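Local coordinates for Cif (Cell cycle inhibiting factor) (Escherichia coli, PDB 3EFY), which deamidates a specific glutamine side chain of host NEDD8, thereby shutting down cullin-RING ubiquitin ligases and inhibiting the host cell cycle, at residues N15-L20 with A67-I72. Residues are numbered along the deposited sequence; the frame is centred on the assembly and turned at random.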
loop_
_atom_site.group_PDB
_atom_site.type_symbol
_atom_site.label_atom_id
_atom_site.label_comp_id
_atom_site.label_asym_id
_atom_site.label_seq_id
_atom_site.Cartn_x
_atom_site.Cartn_y
_atom_site.Cartn_z
ATOM N N ASN A 15 7.582 -0.679 -7.325
ATOM C CA ASN A 15 6.378 0.139 -7.282
ATOM C C ASN A 15 5.747 0.194 -5.894
ATOM O O ASN A 15 5.250 1.226 -5.457
ATOM C CB ASN A 15 5.349 -0.435 -8.256
ATOM C CG ASN A 15 5.760 -0.340 -9.690
ATOM O OD1 ASN A 15 6.719 0.344 -10.058
ATOM N ND2 ASN A 15 4.962 -1.000 -10.568
ATOM N N ALA A 16 5.786 -0.932 -5.165
ATOM C CA ALA A 16 5.238 -1.010 -3.844
ATOM C C ALA A 16 6.031 -0.145 -2.844
ATOM O O ALA A 16 5.458 0.442 -1.950
ATOM C CB ALA A 16 5.194 -2.449 -3.391
ATOM N N ILE A 17 7.331 -0.126 -3.000
ATOM C CA ILE A 17 8.199 0.716 -2.196
ATOM C C ILE A 17 7.914 2.198 -2.448
ATOM O O ILE A 17 7.798 2.992 -1.482
ATOM C CB ILE A 17 9.672 0.405 -2.406
ATOM C CG1 ILE A 17 10.012 -1.014 -1.954
ATOM C CG2 ILE A 17 10.529 1.426 -1.618
ATOM C CD1 ILE A 17 11.333 -1.482 -2.452
ATOM N N MET A 18 7.699 2.593 -3.709
ATOM C CA MET A 18 7.297 3.969 -3.993
ATOM C C MET A 18 5.995 4.324 -3.266
ATOM O O MET A 18 5.882 5.419 -2.700
ATOM C CB MET A 18 7.160 4.208 -5.500
ATOM C CG MET A 18 8.460 4.061 -6.250
ATOM S SD MET A 18 9.740 5.254 -5.805
ATOM C CE MET A 18 9.169 6.720 -6.718
ATOM N N LYS A 19 5.027 3.408 -3.256
ATOM C CA LYS A 19 3.755 3.659 -2.548
ATOM C C LYS A 19 4.009 3.858 -1.035
ATOM O O LYS A 19 3.412 4.751 -0.396
ATOM C CB LYS A 19 2.763 2.524 -2.762
ATOM C CG LYS A 19 2.293 2.407 -4.209
ATOM C CD LYS A 19 1.242 1.300 -4.346
ATOM C CE LYS A 19 0.749 1.135 -5.814
ATOM N NZ LYS A 19 -0.054 -0.152 -5.992
ATOM N N LEU A 20 4.895 3.046 -0.471
ATOM C CA LEU A 20 5.239 3.193 0.948
ATOM C C LEU A 20 5.802 4.553 1.260
ATOM O O LEU A 20 5.497 5.150 2.299
ATOM C CB LEU A 20 6.244 2.099 1.402
ATOM C CG LEU A 20 5.579 0.724 1.561
ATOM C CD1 LEU A 20 6.656 -0.328 1.812
ATOM C CD2 LEU A 20 4.554 0.682 2.717
ATOM N N ALA A 67 14.840 -3.348 -12.061
ATOM C CA ALA A 67 14.294 -2.123 -11.439
ATOM C C ALA A 67 14.597 -2.101 -9.951
ATOM O O ALA A 67 14.651 -3.138 -9.292
ATOM C CB ALA A 67 12.772 -2.038 -11.663
ATOM N N TYR A 68 14.745 -0.899 -9.378
ATOM C CA TYR A 68 15.171 -0.784 -7.988
ATOM C C TYR A 68 14.982 0.661 -7.509
ATOM O O TYR A 68 14.715 1.530 -8.324
ATOM C CB TYR A 68 16.639 -1.245 -7.815
ATOM C CG TYR A 68 17.599 -0.735 -8.810
ATOM C CD1 TYR A 68 18.303 0.457 -8.604
ATOM C CD2 TYR A 68 17.825 -1.368 -10.054
ATOM C CE1 TYR A 68 19.221 0.926 -9.547
ATOM C CE2 TYR A 68 18.670 -0.873 -10.966
ATOM C CZ TYR A 68 19.382 0.288 -10.753
ATOM O OH TYR A 68 20.272 0.730 -11.714
ATOM N N ILE A 69 15.144 0.876 -6.210
ATOM C CA ILE A 69 14.868 2.194 -5.564
ATOM C C ILE A 69 16.168 2.732 -4.979
ATOM O O ILE A 69 16.893 1.982 -4.322
ATOM C CB ILE A 69 13.867 2.052 -4.465
ATOM C CG1 ILE A 69 12.514 1.454 -4.927
ATOM C CG2 ILE A 69 13.627 3.432 -3.809
ATOM C CD1 ILE A 69 11.881 2.210 -6.077
ATOM N N VAL A 70 16.435 4.030 -5.165
ATOM C CA VAL A 70 17.530 4.731 -4.485
ATOM C C VAL A 70 16.879 5.791 -3.601
ATOM O O VAL A 70 16.079 6.615 -4.080
ATOM C CB VAL A 70 18.467 5.340 -5.449
ATOM C CG1 VAL A 70 19.600 6.109 -4.686
ATOM C CG2 VAL A 70 19.093 4.274 -6.352
ATOM N N ASP A 71 17.153 5.669 -2.304
ATOM C CA ASP A 71 16.589 6.541 -1.254
ATOM C C ASP A 71 17.729 7.540 -0.955
ATOM O O ASP A 71 18.847 7.115 -0.566
ATOM C CB ASP A 71 16.188 5.672 -0.070
ATOM C CG ASP A 71 15.708 6.452 1.163
ATOM O OD1 ASP A 71 15.706 7.701 1.127
ATOM O OD2 ASP A 71 15.312 5.796 2.163
ATOM N N ILE A 72 17.423 8.844 -1.098
ATOM C CA ILE A 72 18.355 9.928 -0.883
ATOM C C ILE A 72 17.881 10.788 0.312
ATOM O O ILE A 72 17.107 11.709 0.132
ATOM C CB ILE A 72 18.560 10.782 -2.128
ATOM C CG1 ILE A 72 18.944 9.935 -3.355
ATOM C CG2 ILE A 72 19.658 11.859 -1.886
ATOM C CD1 ILE A 72 18.732 10.644 -4.659
#
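Ile69 reaches from strand 66-72 to helix 10-22 and fits its side chain between Ile17 and Met18, two consecutive residues of the helix. Two carbons of its longer branch, CG1 and CD1, make the contact. The methylene Ile69 CG1 lies alongside Ile17, 3.9 Å from Ile17 CG2, with Ile17 CB and CD1 at nearly the same range; the two side chains point in opposing directions and overlap along their flanks. The terminal methyl, Ile69 CD1, meets Met18 instead, 3.7 Å from Met18 SD and almost as near to Met18 CG, the two chains crossing at a slant. With chi2 of Ile69 at -55°, CD1 is bent back from the extended position relative to CA and comes to lie against the thioether. Met18 is itself folded at both chi2 and chi3 (-63° and -78°), which presents the flank of its chain, sulfur included, to the methyl. All three residues are buried, and the contact is wholly apolar. Tyr85 on strand 81-85 touches both isoleucines, while Val56 on strand 54-61 touches Met18 and Ile69, extending the same core across the neighbouring strands. Ile17 lies about 7 Å, side chain to side chain, from Gln86, a probable active-site residue. In this C-terminal piece of Cif, helix 10-22, which begins at the probable catalytic Cys10, thus packs against the central antiparallel sheet, an arrangement characteristic of the papain-like (clan CA) fold.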